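Local coordinates for protein lasso peptide isopeptidase AtxE2 (Asticcacaulis excentricus, PDB 5TXE) that hydrolyses the isopeptide bond of the threaded lasso peptides astexin-2 and astexin-3, turning them into linear peptides, at residues 449-460 with 646-654; 623-631 with 677-685. The protein carries 1 engineered substitution. All coordinates share one frame; numbering follows the deposited sequence.

Contact 1. Residues 449-460 with 646-654; sequences GDENPILPLATA and RLAVYNRTI
Arg646 grips the backbone of Gly449 and Asp450 through one edge of its guanidinium. Arg646 NE donates to Asp450 O at 2.7 Å. This bond is nearly straight (170°) and lies in both the carbonyl plane and the guanidinium plane. NH2 of Arg646 reaches Gly449 O at 3.2 Å, and its second bond, to Asp450 O, is weak. Asp450 turns CG away from its backbone N (chi1 -170°), which brings the carboxylate to Tyr650 and Arg646. Asp450 OD2 stands 3.3 Å from Arg646 NE but well out of the guanidinium plane, an ion pair of charges alone. Tyr650 OH donates to Asp450 OD1; the modelled 2.4 Å is very short, so the exact length is doubtful. A water donates to both Asp450 OD2 and Tyr650 OH. The Tyr650 ring is sandwiched: Pro453 CB lies over one face, 3.9 Å from the centroid in a CH-pi contact, and Arg646 CG lies over the other. In this alpha/beta-hydrolase domain of the prolyl oligopeptidase family, the contact seats the loop before helix 454-459 on helix 643-662. Gly449 lies about 7 Å from the side chain of Ala527, the engineered residue at the nucleophile position. Farther along, Ile654 CD1 meets Pro453 CG and Pro456 CB. A second water joins Glu451 O, Asn452 OD1 and Thr653 OG1. In the outer shell, Lys640 pairs with Glu451 OE1 and its backbone O accepts from Arg646 NH2.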
loop_
_atom_site.group_PDB
_atom_site.type_symbol
_atom_site.label_atom_id
_atom_site.label_comp_id
_atom_site.label_asym_id
_atom_site.label_seq_id
_atom_site.Cartn_x
_atom_site.Cartn_y
_atom_site.Cartn_z
ATOM N N GLY A 449 -3.985 2.320 3.633
ATOM C CA GLY A 449 -4.267 1.323 4.678
ATOM C C GLY A 449 -5.684 0.837 4.772
ATOM O O GLY A 449 -6.007 0.020 5.617
ATOM N N ASP A 450 -6.533 1.318 3.898
ATOM C CA ASP A 450 -7.939 0.936 3.861
ATOM C C ASP A 450 -8.646 1.081 5.221
ATOM O O ASP A 450 -9.143 0.110 5.793
ATOM C CB ASP A 450 -8.113 -0.495 3.266
ATOM C CG ASP A 450 -9.610 -0.822 2.989
ATOM O OD1 ASP A 450 -10.459 0.083 3.270
ATOM O OD2 ASP A 450 -9.927 -1.973 2.576
ATOM N N GLU A 451 -8.679 2.311 5.726
ATOM C CA GLU A 451 -9.181 2.597 7.066
ATOM C C GLU A 451 -10.388 3.536 7.047
ATOM O O GLU A 451 -11.124 3.610 8.034
ATOM C CB GLU A 451 -8.154 3.439 7.827
ATOM C CG GLU A 451 -7.184 2.830 8.758
ATOM C CD GLU A 451 -7.748 1.963 9.900
ATOM O OE1 GLU A 451 -7.799 2.377 11.142
ATOM O OE2 GLU A 451 -7.980 0.799 9.509
ATOM N N ASN A 452 -10.497 4.364 6.015
ATOM C CA ASN A 452 -11.477 5.440 6.040
ATOM C C ASN A 452 -12.332 5.371 4.811
ATOM O O ASN A 452 -11.857 5.679 3.724
ATOM C CB ASN A 452 -10.776 6.781 6.148
ATOM C CG ASN A 452 -10.058 6.942 7.496
ATOM O OD1 ASN A 452 -10.691 7.249 8.489
ATOM N ND2 ASN A 452 -8.738 6.676 7.521
ATOM N N PRO A 453 -13.594 4.978 4.968
ATOM C CA PRO A 453 -14.394 4.466 3.834
ATOM C C PRO A 453 -15.030 5.576 2.937
ATOM O O PRO A 453 -15.985 6.261 3.342
ATOM C CB PRO A 453 -15.464 3.657 4.538
ATOM C CG PRO A 453 -15.666 4.360 5.800
ATOM C CD PRO A 453 -14.350 4.921 6.222
ATOM N N ILE A 454 -14.494 5.750 1.750
ATOM C CA ILE A 454 -14.703 6.985 1.025
ATOM C C ILE A 454 -16.115 7.036 0.487
ATOM O O ILE A 454 -16.855 7.976 0.753
ATOM C CB ILE A 454 -13.661 7.092 -0.100
ATOM C CG1 ILE A 454 -12.339 7.447 0.527
ATOM C CG2 ILE A 454 -14.062 8.174 -1.120
ATOM C CD1 ILE A 454 -11.179 7.219 -0.389
ATOM N N LEU A 455 -16.517 5.997 -0.216
ATOM C CA LEU A 455 -17.837 6.026 -0.816
ATOM C C LEU A 455 -18.920 5.985 0.240
ATOM O O LEU A 455 -19.844 6.763 0.166
ATOM C CB LEU A 455 -17.971 4.902 -1.880
ATOM C CG LEU A 455 -16.901 4.919 -3.022
ATOM C CD1 LEU A 455 -17.108 3.762 -4.024
ATOM C CD2 LEU A 455 -16.958 6.241 -3.769
ATOM N N PRO A 456 -18.808 5.082 1.262
ATOM C CA PRO A 456 -19.771 5.158 2.334
ATOM C C PRO A 456 -19.853 6.501 3.041
ATOM O O PRO A 456 -20.938 6.920 3.417
ATOM C CB PRO A 456 -19.325 4.054 3.266
ATOM C CG PRO A 456 -18.627 3.068 2.382
ATOM C CD PRO A 456 -17.903 3.928 1.419
ATOM N N LEU A 457 -18.739 7.220 3.197
ATOM C CA LEU A 457 -18.822 8.562 3.782
ATOM C C LEU A 457 -19.662 9.515 2.883
ATOM O O LEU A 457 -20.498 10.303 3.371
ATOM C CB LEU A 457 -17.435 9.168 3.979
ATOM C CG LEU A 457 -16.708 8.764 5.260
ATOM C CD1 LEU A 457 -15.224 9.090 5.262
ATOM C CD2 LEU A 457 -17.363 9.392 6.448
ATOM N N ALA A 458 -19.422 9.465 1.580
ATOM C CA ALA A 458 -20.229 10.257 0.671
ATOM C C ALA A 458 -21.712 9.828 0.747
ATOM O O ALA A 458 -22.578 10.662 0.809
ATOM C CB ALA A 458 -19.725 10.123 -0.731
ATOM N N THR A 459 -21.973 8.538 0.764
ATOM C CA THR A 459 -23.310 8.055 0.905
ATOM C C THR A 459 -23.965 8.615 2.161
ATOM O O THR A 459 -25.154 8.873 2.186
ATOM C CB THR A 459 -23.328 6.539 0.888
ATOM O OG1 THR A 459 -22.893 6.074 -0.409
ATOM C CG2 THR A 459 -24.692 6.017 1.208
ATOM N N ALA A 460 -23.205 8.855 3.198
ATOM C CA ALA A 460 -23.770 9.395 4.424
ATOM C C ALA A 460 -23.947 10.886 4.428
ATOM O O ALA A 460 -24.289 11.433 5.482
ATOM C CB ALA A 460 -22.877 9.022 5.594
ATOM N N ARG A 646 -12.015 -4.222 10.336
ATOM C CA ARG A 646 -12.102 -3.159 9.325
ATOM C C ARG A 646 -13.491 -2.623 9.263
ATOM O O ARG A 646 -13.692 -1.418 9.235
ATOM C CB ARG A 646 -11.672 -3.679 7.973
ATOM C CG ARG A 646 -11.914 -2.718 6.780
ATOM C CD ARG A 646 -11.036 -3.063 5.565
ATOM N NE ARG A 646 -9.669 -2.578 5.785
ATOM C CZ ARG A 646 -8.620 -3.327 6.106
ATOM N NH1 ARG A 646 -8.678 -4.678 6.154
ATOM N NH2 ARG A 646 -7.481 -2.712 6.378
ATOM N N LEU A 647 -14.491 -3.504 9.281
ATOM C CA LEU A 647 -15.854 -3.040 9.232
ATOM C C LEU A 647 -16.211 -2.176 10.419
ATOM O O LEU A 647 -16.920 -1.194 10.297
ATOM C CB LEU A 647 -16.813 -4.240 9.117
ATOM C CG LEU A 647 -18.302 -3.866 9.111
ATOM C CD1 LEU A 647 -18.610 -2.949 7.961
ATOM C CD2 LEU A 647 -19.203 -5.108 9.000
ATOM N N ALA A 648 -15.715 -2.560 11.597
ATOM C CA ALA A 648 -15.988 -1.837 12.821
ATOM C C ALA A 648 -15.278 -0.485 12.799
ATOM O O ALA A 648 -15.823 0.486 13.219
ATOM C CB ALA A 648 -15.506 -2.660 13.980
ATOM N N VAL A 649 -14.090 -0.429 12.235
ATOM C CA VAL A 649 -13.399 0.825 12.041
ATOM C C VAL A 649 -14.196 1.776 11.100
ATOM O O VAL A 649 -14.451 2.926 11.438
ATOM C CB VAL A 649 -12.012 0.571 11.462
ATOM C CG1 VAL A 649 -11.340 1.884 11.002
ATOM C CG2 VAL A 649 -11.142 -0.043 12.536
ATOM N N TYR A 650 -14.590 1.260 9.928
ATOM C CA TYR A 650 -15.446 1.986 8.990
ATOM C C TYR A 650 -16.644 2.582 9.696
ATOM O O TYR A 650 -16.925 3.779 9.575
ATOM C CB TYR A 650 -15.997 1.074 7.911
ATOM C CG TYR A 650 -15.070 0.628 6.797
ATOM C CD1 TYR A 650 -13.768 1.114 6.633
ATOM C CD2 TYR A 650 -15.527 -0.287 5.853
ATOM C CE1 TYR A 650 -12.942 0.660 5.592
ATOM C CE2 TYR A 650 -14.738 -0.696 4.784
ATOM C CZ TYR A 650 -13.464 -0.216 4.643
ATOM O OH TYR A 650 -12.781 -0.640 3.553
ATOM N N ASN A 651 -17.358 1.756 10.449
ATOM C CA ASN A 651 -18.621 2.207 11.056
ATOM C C ASN A 651 -18.431 3.214 12.164
ATOM O O ASN A 651 -19.205 4.159 12.274
ATOM C CB ASN A 651 -19.391 1.038 11.612
ATOM C CG ASN A 651 -20.127 0.287 10.526
ATOM O OD1 ASN A 651 -20.644 0.884 9.620
ATOM N ND2 ASN A 651 -20.197 -1.005 10.637
ATOM N N ARG A 652 -17.404 3.033 12.989
ATOM C CA ARG A 652 -17.194 3.970 14.038
ATOM C C ARG A 652 -16.688 5.315 13.478
ATOM O O ARG A 652 -16.930 6.377 14.053
ATOM C CB ARG A 652 -16.218 3.392 15.057
ATOM C CG ARG A 652 -16.164 4.214 16.336
ATOM C CD ARG A 652 -15.140 3.615 17.309
ATOM N NE ARG A 652 -15.640 2.439 18.028
ATOM C CZ ARG A 652 -15.277 1.184 17.792
ATOM N NH1 ARG A 652 -14.483 0.895 16.837
ATOM N NH2 ARG A 652 -15.782 0.200 18.517
ATOM N N THR A 653 -15.892 5.262 12.430
ATOM C CA THR A 653 -15.388 6.468 11.878
ATOM C C THR A 653 -16.526 7.288 11.224
ATOM O O THR A 653 -16.578 8.496 11.385
ATOM C CB THR A 653 -14.306 6.170 10.857
ATOM O OG1 THR A 653 -13.124 5.862 11.572
ATOM C CG2 THR A 653 -14.034 7.381 9.986
ATOM N N ILE A 654 -17.465 6.617 10.552
ATOM C CA ILE A 654 -18.659 7.301 10.043
ATOM C C ILE A 654 -19.481 7.852 11.188
ATOM O O ILE A 654 -19.906 9.009 11.146
ATOM C CB ILE A 654 -19.498 6.384 9.172
ATOM C CG1 ILE A 654 -18.759 6.129 7.886
ATOM C CG2 ILE A 654 -20.840 6.994 8.819
ATOM C CD1 ILE A 654 -19.317 4.977 7.084
HETATM O O HOH W 1 -12.314 -2.789 1.847
HETATM O O HOH W 2 -10.923 5.208 10.255
#

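Contact 2. Residues 623-631 with 677-685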
loop_
_atom_site.group_PDB
_atom_site.type_symbol
_atom_site.label_atom_id
_atom_site.label_comp_id
_atom_site.label_asym_id
_atom_site.label_seq_id
_atom_site.Cartn_x
_atom_site.Cartn_y
_atom_site.Cartn_z
ATOM N N GLN A 623 -6.123 13.971 30.949
ATOM C CA GLN A 623 -5.855 14.804 32.098
ATOM C C GLN A 623 -6.192 16.281 31.813
ATOM O O GLN A 623 -6.642 16.997 32.700
ATOM C CB GLN A 623 -4.402 14.658 32.411
ATOM C CG GLN A 623 -3.871 15.535 33.544
ATOM C CD GLN A 623 -3.480 14.709 34.766
ATOM O OE1 GLN A 623 -3.808 13.513 34.873
ATOM N NE2 GLN A 623 -2.786 15.351 35.699
ATOM N N ALA A 624 -5.971 16.741 30.595
ATOM C CA ALA A 624 -6.308 18.120 30.245
ATOM C C ALA A 624 -7.761 18.207 29.818
ATOM O O ALA A 624 -8.167 19.208 29.301
ATOM C CB ALA A 624 -5.397 18.614 29.156
ATOM N N ARG A 625 -8.546 17.140 29.994
ATOM C CA ARG A 625 -9.971 17.162 29.691
ATOM C C ARG A 625 -10.299 17.491 28.197
ATOM O O ARG A 625 -11.224 18.187 27.870
ATOM C CB ARG A 625 -10.670 18.120 30.657
ATOM C CG ARG A 625 -10.449 17.772 32.148
ATOM C CD ARG A 625 -11.082 18.750 33.138
ATOM N NE ARG A 625 -12.467 19.052 32.741
ATOM C CZ ARG A 625 -13.565 18.343 33.060
ATOM N NH1 ARG A 625 -13.508 17.264 33.855
ATOM N NH2 ARG A 625 -14.758 18.727 32.580
ATOM N N LYS A 626 -9.577 16.887 27.291
ATOM C CA LYS A 626 -9.840 17.029 25.893
ATOM C C LYS A 626 -10.698 15.891 25.395
ATOM O O LYS A 626 -10.683 14.788 25.963
ATOM C CB LYS A 626 -8.493 17.091 25.140
ATOM C CG LYS A 626 -7.600 18.187 25.707
ATOM C CD LYS A 626 -8.315 19.563 25.662
ATOM C CE LYS A 626 -7.463 20.672 26.242
ATOM N NZ LYS A 626 -8.091 22.025 26.155
ATOM N N PRO A 627 -11.429 16.129 24.298
ATOM C CA PRO A 627 -12.300 15.092 23.718
ATOM C C PRO A 627 -11.580 14.081 22.822
ATOM O O PRO A 627 -11.706 14.139 21.615
ATOM C CB PRO A 627 -13.287 15.898 22.910
ATOM C CG PRO A 627 -12.537 17.145 22.523
ATOM C CD PRO A 627 -11.529 17.408 23.578
ATOM N N VAL A 628 -10.909 13.125 23.463
ATOM C CA VAL A 628 -10.111 12.117 22.822
ATOM C C VAL A 628 -10.686 10.730 23.227
ATOM O O VAL A 628 -11.202 10.559 24.322
ATOM C CB VAL A 628 -8.662 12.226 23.266
ATOM C CG1 VAL A 628 -8.521 11.954 24.745
ATOM C CG2 VAL A 628 -7.743 11.262 22.520
ATOM N N GLU A 629 -10.604 9.764 22.328
ATOM C CA GLU A 629 -11.012 8.380 22.617
ATOM C C GLU A 629 -10.064 7.485 21.852
ATOM O O GLU A 629 -9.660 7.787 20.713
ATOM C CB GLU A 629 -12.447 8.133 22.185
ATOM C CG GLU A 629 -12.898 6.711 22.409
ATOM C CD GLU A 629 -14.393 6.523 22.367
ATOM O OE1 GLU A 629 -14.902 5.921 21.394
ATOM O OE2 GLU A 629 -15.081 6.947 23.319
ATOM N N LEU A 630 -9.698 6.383 22.503
ATOM C CA LEU A 630 -8.769 5.397 21.955
ATOM C C LEU A 630 -9.440 4.033 21.955
ATOM O O LEU A 630 -10.023 3.588 22.969
ATOM C CB LEU A 630 -7.496 5.356 22.824
ATOM C CG LEU A 630 -6.501 4.199 22.667
ATOM C CD1 LEU A 630 -5.886 4.207 21.274
ATOM C CD2 LEU A 630 -5.357 4.300 23.634
ATOM N N ILE A 631 -9.362 3.376 20.819
ATOM C CA ILE A 631 -9.939 2.086 20.637
ATOM C C ILE A 631 -8.799 1.170 20.364
ATOM O O ILE A 631 -7.915 1.516 19.620
ATOM C CB ILE A 631 -10.862 2.014 19.424
ATOM C CG1 ILE A 631 -11.930 3.109 19.464
ATOM C CG2 ILE A 631 -11.559 0.661 19.319
ATOM C CD1 ILE A 631 -12.967 3.039 20.613
ATOM N N ARG A 677 -20.793 8.010 25.797
ATOM C CA ARG A 677 -19.423 8.401 25.951
ATOM C C ARG A 677 -19.120 9.674 25.159
ATOM O O ARG A 677 -18.477 10.568 25.644
ATOM C CB ARG A 677 -18.571 7.300 25.374
ATOM C CG ARG A 677 -17.726 6.518 26.332
ATOM C CD ARG A 677 -16.725 5.731 25.509
ATOM N NE ARG A 677 -17.426 4.599 25.039
ATOM C CZ ARG A 677 -17.481 4.081 23.822
ATOM N NH1 ARG A 677 -16.827 4.547 22.761
ATOM N NH2 ARG A 677 -18.220 2.991 23.710
ATOM N N TRP A 678 -19.585 9.741 23.920
ATOM C CA TRP A 678 -19.253 10.861 23.077
ATOM C C TRP A 678 -20.003 12.129 23.524
ATOM O O TRP A 678 -19.460 13.241 23.450
ATOM C CB TRP A 678 -19.538 10.537 21.621
ATOM C CG TRP A 678 -18.707 9.425 21.064
ATOM C CD1 TRP A 678 -17.688 8.777 21.679
ATOM C CD2 TRP A 678 -18.835 8.841 19.787
ATOM N NE1 TRP A 678 -17.176 7.822 20.870
ATOM C CE2 TRP A 678 -17.889 7.813 19.702
ATOM C CE3 TRP A 678 -19.672 9.076 18.697
ATOM C CZ2 TRP A 678 -17.709 7.064 18.576
ATOM C CZ3 TRP A 678 -19.492 8.285 17.552
ATOM C CH2 TRP A 678 -18.516 7.323 17.500
ATOM N N ARG A 679 -21.203 11.974 24.063
ATOM C CA ARG A 679 -21.886 13.159 24.685
ATOM C C ARG A 679 -21.097 13.674 25.863
ATOM O O ARG A 679 -20.910 14.894 26.009
ATOM C CB ARG A 679 -23.329 12.848 25.049
ATOM C CG ARG A 679 -24.179 12.824 23.798
ATOM C CD ARG A 679 -25.682 12.794 24.036
ATOM N NE ARG A 679 -26.089 11.441 24.364
ATOM C CZ ARG A 679 -26.604 10.555 23.509
ATOM N NH1 ARG A 679 -26.888 10.844 22.219
ATOM N NH2 ARG A 679 -26.855 9.354 23.972
ATOM N N ALA A 680 -20.540 12.761 26.649
ATOM C CA ALA A 680 -19.692 13.198 27.742
ATOM C C ALA A 680 -18.433 13.889 27.211
ATOM O O ALA A 680 -17.944 14.826 27.850
ATOM C CB ALA A 680 -19.327 12.032 28.679
ATOM N N LEU A 681 -17.874 13.419 26.096
ATOM C CA LEU A 681 -16.688 14.093 25.562
ATOM C C LEU A 681 -17.029 15.545 25.154
ATOM O O LEU A 681 -16.267 16.477 25.359
ATOM C CB LEU A 681 -16.107 13.358 24.354
ATOM C CG LEU A 681 -15.477 11.986 24.613
ATOM C CD1 LEU A 681 -14.965 11.426 23.301
ATOM C CD2 LEU A 681 -14.331 12.031 25.629
ATOM N N ARG A 682 -18.174 15.675 24.517
ATOM C CA ARG A 682 -18.692 16.930 24.076
ATOM C C ARG A 682 -18.896 17.912 25.212
ATOM O O ARG A 682 -18.590 19.076 25.063
ATOM C CB ARG A 682 -20.034 16.719 23.317
ATOM C CG ARG A 682 -20.474 17.980 22.535
ATOM C CD ARG A 682 -21.570 17.673 21.529
ATOM N NE ARG A 682 -22.783 17.131 22.120
ATOM C CZ ARG A 682 -23.787 16.618 21.397
ATOM N NH1 ARG A 682 -23.690 16.557 20.079
ATOM N NH2 ARG A 682 -24.880 16.148 21.990
ATOM N N ALA A 683 -19.396 17.429 26.330
ATOM C CA ALA A 683 -19.683 18.277 27.496
ATOM C C ALA A 683 -18.420 18.770 28.180
ATOM O O ALA A 683 -18.485 19.772 28.878
ATOM C CB ALA A 683 -20.540 17.527 28.503
ATOM N N LEU A 684 -17.276 18.095 27.972
ATOM C CA LEU A 684 -15.981 18.549 28.521
ATOM C C LEU A 684 -15.589 19.890 27.955
ATOM O O LEU A 684 -14.900 20.668 28.602
ATOM C CB LEU A 684 -14.836 17.628 28.143
ATOM C CG LEU A 684 -14.856 16.202 28.663
ATOM C CD1 LEU A 684 -13.704 15.448 28.021
ATOM C CD2 LEU A 684 -14.781 16.158 30.183
ATOM N N ARG A 685 -16.022 20.160 26.737
ATOM C CA ARG A 685 -15.594 21.358 26.033
ATOM C C ARG A 685 -16.173 22.661 26.602
ATOM O O ARG A 685 -15.820 23.735 26.144
ATOM C CB ARG A 685 -15.921 21.202 24.546
ATOM C CG ARG A 685 -15.215 19.971 23.910
ATOM C CD ARG A 685 -15.507 19.802 22.400
ATOM N NE ARG A 685 -14.617 20.632 21.564
ATOM C CZ ARG A 685 -14.827 20.920 20.270
ATOM N NH1 ARG A 685 -15.896 20.433 19.598
ATOM N NH2 ARG A 685 -13.944 21.686 19.636
#
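Glu629 swings CG to the far side from its backbone N (chi1 178°) and runs on extended, which carries its carboxylate across to Arg677 and Trp678. The Arg677 chain bends at chi3 (-80°) and brings NH1 to both carboxylate oxygens. Arg677 NH1 donates to Glu629 OE2 at 3.0 Å, nearly straight, on the syn side but tilted out of the carboxylate plane. The approach of Arg677 NH1 to Glu629 OE1 is closer, 2.7 Å, but as a hydrogen bond it is weak, within a salt bridge. Trp678 points its indole N-H at the same oxygen: Trp678 NE1 lies 3.0 Å from Glu629 OE1, at 175°. OE1 sits in the indole plane, yet the donor comes from above the carboxylate plane. Two residues of one helix turn thus hold the carboxylate. Were Glu629 an alanine, the indole N-H and the Arg677 charge would probably lose their shared acceptor.

Leu681 and Leu684 carry most of the apolar packing. Leu681 CB faces Pro627 CB at 4.1 Å, and its CD2 reaches Val628 O. Leu684 CD2 lies over one face of the Arg625 guanidinium, 3.5 Å from Arg625 NH2. Arg625 is the C-prime residue of a Schellman motif that ends helix 615-623, and Pro627 centres an inverse gamma turn leading into the strand. Strand 628-633 is an edge strand of the mixed sheet and pairs with strand 602-607. Helix segment 677-684 runs roughly antiparallel to strand segment 628-631, while Trp678 meets Trp656 of helix 643-662 edge-to-face.

After the antiparallel sheets of the N-terminal part, the chain reaches 449-460. It then runs through most of the hydrolase domain, reaching 623-631 before 646-654 and ending at 677-685. Contact 1 closes a long loop of 185 residues. Contact 2 closes a short one of 45. The segments alternate, so the two closures cross rather than nest. Helix 643-662, which carries the second segment of contact 1, follows strand 628-633 and precedes helix 672-684 in the chain. Contact 1 ties this helix to helix 454-459, and contact 2 ties the last helix to the edge strand. The contacts meet at Arg652, whose NE packs on Ile631 CD1 and whose O lies near Trp678 CH2. Their centres are about 22 Å apart.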